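Local coordinates for alkane monooxygenase (Geobacillus thermodenitrificans, PDB 3B9O), which belongs to the luciferase-like monooxygenase family, whose fold is a TIM barrel, and holds flavin mononucleotide in its pocket, at residues His240-Phe245 and Thr411-Leu416. Sequence-based numbering, arbitrary orientation.
With FMN (flavin mononucleotide), chain C.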
loop_
_atom_site.group_PDB
_atom_site.type_symbol
_atom_site.label_atom_id
_atom_site.label_comp_id
_atom_site.label_asym_id
_atom_site.label_seq_id
_atom_site.Cartn_x
_atom_site.Cartn_y
_atom_site.Cartn_z
ATOM N N HIS A 240 9.236 11.989 -2.159
ATOM C CA HIS A 240 8.320 12.001 -1.000
ATOM C C HIS A 240 8.292 10.748 -0.145
ATOM O O HIS A 240 8.064 10.835 1.059
ATOM C CB HIS A 240 6.880 12.149 -1.494
ATOM C CG HIS A 240 6.598 13.439 -2.191
ATOM N ND1 HIS A 240 6.349 14.617 -1.514
ATOM C CD2 HIS A 240 6.465 13.722 -3.509
ATOM C CE1 HIS A 240 6.095 15.579 -2.387
ATOM N NE2 HIS A 240 6.177 15.065 -3.606
ATOM N N ALA A 241 8.396 9.583 -0.776
ATOM C CA ALA A 241 8.072 8.325 -0.092
ATOM C C ALA A 241 9.083 7.898 0.990
ATOM O O ALA A 241 10.318 7.944 0.788
ATOM C CB ALA A 241 7.876 7.200 -1.107
ATOM N N GLU A 242 8.549 7.490 2.131
ATOM C CA GLU A 242 9.355 6.806 3.137
ATOM C C GLU A 242 9.413 5.287 2.875
ATOM O O GLU A 242 10.398 4.610 3.268
ATOM C CB GLU A 242 8.785 7.049 4.534
ATOM C CG GLU A 242 8.600 8.489 4.909
ATOM C CD GLU A 242 7.977 8.594 6.279
ATOM O OE1 GLU A 242 8.725 8.470 7.281
ATOM O OE2 GLU A 242 6.743 8.812 6.336
ATOM N N CYS A 243 8.365 4.747 2.253
ATOM C CA CYS A 243 8.361 3.353 1.841
ATOM C C CYS A 243 7.823 3.220 0.427
ATOM O O CYS A 243 6.806 3.840 0.086
ATOM C CB CYS A 243 7.479 2.508 2.786
ATOM S SG CYS A 243 7.965 2.624 4.526
ATOM N N VAL A 244 8.485 2.391 -0.391
ATOM C CA VAL A 244 8.099 2.235 -1.790
ATOM C C VAL A 244 7.686 0.800 -2.037
ATOM O O VAL A 244 8.395 -0.112 -1.652
ATOM C CB VAL A 244 9.246 2.677 -2.762
ATOM C CG1 VAL A 244 8.773 2.667 -4.201
ATOM C CG2 VAL A 244 9.778 4.052 -2.376
ATOM N N PHE A 245 6.503 0.610 -2.630
ATOM C CA PHE A 245 6.010 -0.718 -3.013
ATOM C C PHE A 245 6.353 -0.882 -4.518
ATOM O O PHE A 245 5.709 -0.304 -5.386
ATOM C CB PHE A 245 4.488 -0.771 -2.716
ATOM C CG PHE A 245 3.795 -2.112 -3.006
ATOM C CD1 PHE A 245 2.383 -2.149 -3.069
ATOM C CD2 PHE A 245 4.507 -3.309 -3.241
ATOM C CE1 PHE A 245 1.705 -3.372 -3.347
ATOM C CE2 PHE A 245 3.825 -4.551 -3.508
ATOM C CZ PHE A 245 2.428 -4.562 -3.571
ATOM N N THR A 411 5.460 4.636 17.646
ATOM C CA THR A 411 4.698 4.841 16.418
ATOM C C THR A 411 5.172 3.897 15.286
ATOM O O THR A 411 6.245 3.256 15.359
ATOM C CB THR A 411 4.878 6.306 15.947
ATOM O OG1 THR A 411 6.266 6.535 15.721
ATOM C CG2 THR A 411 4.381 7.302 16.988
ATOM N N TYR A 412 4.375 3.805 14.231
ATOM C CA TYR A 412 4.793 3.026 13.060
ATOM C C TYR A 412 6.099 3.596 12.467
ATOM O O TYR A 412 7.004 2.827 12.085
ATOM C CB TYR A 412 3.649 3.004 12.020
ATOM C CG TYR A 412 3.925 2.175 10.782
ATOM C CD1 TYR A 412 4.650 0.971 10.853
ATOM C CD2 TYR A 412 3.421 2.569 9.536
ATOM C CE1 TYR A 412 4.922 0.212 9.689
ATOM C CE2 TYR A 412 3.650 1.785 8.361
ATOM C CZ TYR A 412 4.390 0.615 8.460
ATOM O OH TYR A 412 4.634 -0.138 7.330
ATOM N N ARG A 413 6.232 4.917 12.387
ATOM C CA ARG A 413 7.498 5.459 11.850
ATOM C C ARG A 413 8.716 4.984 12.676
ATOM O O ARG A 413 9.795 4.688 12.128
ATOM C CB ARG A 413 7.476 6.994 11.690
ATOM C CG ARG A 413 8.816 7.575 11.106
ATOM C CD ARG A 413 8.613 8.618 10.008
ATOM N NE ARG A 413 7.668 9.517 10.506
ATOM C CZ ARG A 413 6.529 10.011 10.007
ATOM N NH1 ARG A 413 6.039 9.949 8.764
ATOM N NH2 ARG A 413 5.898 10.717 10.895
ATOM N N GLU A 414 8.533 4.886 13.982
ATOM C CA GLU A 414 9.617 4.373 14.852
ATOM C C GLU A 414 9.905 2.877 14.648
ATOM O O GLU A 414 11.074 2.466 14.676
ATOM C CB GLU A 414 9.302 4.683 16.298
ATOM C CG GLU A 414 9.441 6.162 16.639
ATOM C CD GLU A 414 8.848 6.470 17.996
ATOM O OE1 GLU A 414 7.613 6.460 18.138
ATOM O OE2 GLU A 414 9.642 6.703 18.929
ATOM N N LYS A 415 8.860 2.084 14.396
ATOM C CA LYS A 415 9.002 0.662 14.053
ATOM C C LYS A 415 9.802 0.496 12.760
ATOM O O LYS A 415 10.530 -0.507 12.579
ATOM C CB LYS A 415 7.627 -0.029 13.968
ATOM C CG LYS A 415 7.010 -0.178 15.350
ATOM C CD LYS A 415 5.475 -0.162 15.313
ATOM C CE LYS A 415 4.878 -0.936 16.540
ATOM N NZ LYS A 415 5.056 -0.173 17.769
ATOM N N LEU A 416 9.718 1.503 11.896
ATOM C CA LEU A 416 10.417 1.466 10.608
ATOM C C LEU A 416 11.841 2.064 10.690
ATOM O O LEU A 416 12.770 1.501 10.129
ATOM C CB LEU A 416 9.619 2.208 9.511
ATOM C CG LEU A 416 8.346 1.575 8.926
ATOM C CD1 LEU A 416 7.540 2.604 8.135
ATOM C CD2 LEU A 416 8.748 0.383 8.031
HETATM N N1 FMN C . -3.178 1.948 -8.034
HETATM C C2 FMN C . -4.348 2.118 -7.375
HETATM O O2 FMN C . -5.188 2.936 -7.853
HETATM N N3 FMN C . -4.563 1.399 -6.225
HETATM C C4 FMN C . -3.623 0.530 -5.734
HETATM O O4 FMN C . -3.837 -0.106 -4.680
HETATM C C4A FMN C . -2.405 0.358 -6.410
HETATM N N5 FMN C . -1.422 -0.486 -5.974
HETATM C C5A FMN C . -0.262 -0.621 -6.693
HETATM C C6 FMN C . 0.769 -1.489 -6.281
HETATM C C7 FMN C . 1.958 -1.603 -7.026
HETATM C C7M FMN C . 3.073 -2.534 -6.600
HETATM C C8 FMN C . 2.127 -0.847 -8.177
HETATM C C8M FMN C . 3.398 -0.963 -8.988
HETATM C C9 FMN C . 1.111 0.017 -8.602
HETATM C C9A FMN C . -0.085 0.136 -7.871
HETATM N N10 FMN C . -1.068 0.976 -8.287
HETATM C C10 FMN C . -2.215 1.091 -7.587
HETATM C "C1'" FMN C . -0.924 1.790 -9.513
HETATM C "C2'" FMN C . -0.464 3.210 -9.140
HETATM O "O2'" FMN C . -0.363 3.359 -7.723
HETATM C "C3'" FMN C . -1.343 4.354 -9.670
HETATM O "O3'" FMN C . -2.754 4.138 -9.446
HETATM C "C4'" FMN C . -0.996 4.765 -11.118
HETATM O "O4'" FMN C . -2.152 4.787 -11.961
HETATM C "C5'" FMN C . 0.070 3.896 -11.795
HETATM O "O5'" FMN C . 1.304 4.540 -11.502
HETATM P P FMN C . 2.573 4.505 -12.486
HETATM O O1P FMN C . 1.985 4.660 -13.879
HETATM O O2P FMN C . 3.396 5.659 -11.994
HETATM O O3P FMN C . 3.196 3.130 -12.326
#
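Glu-242 and Arg-413 form a buried salt bridge, Arg-413 NH1 giving its hydrogen to Glu-242 OE2 at 2.8 Å. Arg-413 NH1 approaches on the syn side of Glu-242 OE2, 21° out of the carboxylate plane, while Glu-242 OE2 lies in the guanidinium plane, and the two flat groups are nearly coplanar. Glu-242 reaches out with an extended chain (chi2 177°), whereas Arg-413 is bent at chi2 and chi3, which turns the guanidinium edge to the acid. Both ends have further partners: Glu-242 OE2 also accepts from Ile-224 N, and Arg-413 NH2 donates to the carbonyl oxygens of Tyr-422 and Thr-221. The buried charges are thereby tied to strand 223-227 and the C-terminal chain as well as to each other.

Apolar contact is small: Cys-243 SG meets Leu-416 CD1 at 3.6 Å. The same methyl lies 3.7 Å above one face of the Tyr-412 ring, offset toward its rim, and Tyr-412 OH bonds to Tyr-225 OH.

Strand 243-246 belongs to the parallel beta-barrel of the TIM fold, between 223-227 and 276-285; helix 412-417 packs near its N-terminal end, while the flavin lies farther along. There Phe-245 places one ring face under the flavin mononucleotide methyl C7M, 3.4 Å from the ring plane and over its centre.

Just before helix 412-417, Thr-411 is the N-cap and forms a capping box with Glu-414. Glu-414 N donates to Thr-411 OG1 (3.3 Å), while Glu-414 OE1 accepts from Thr-411 N (2.9 Å) and hydrogen-bonds to Thr-411 OG1 through its anti lone pair.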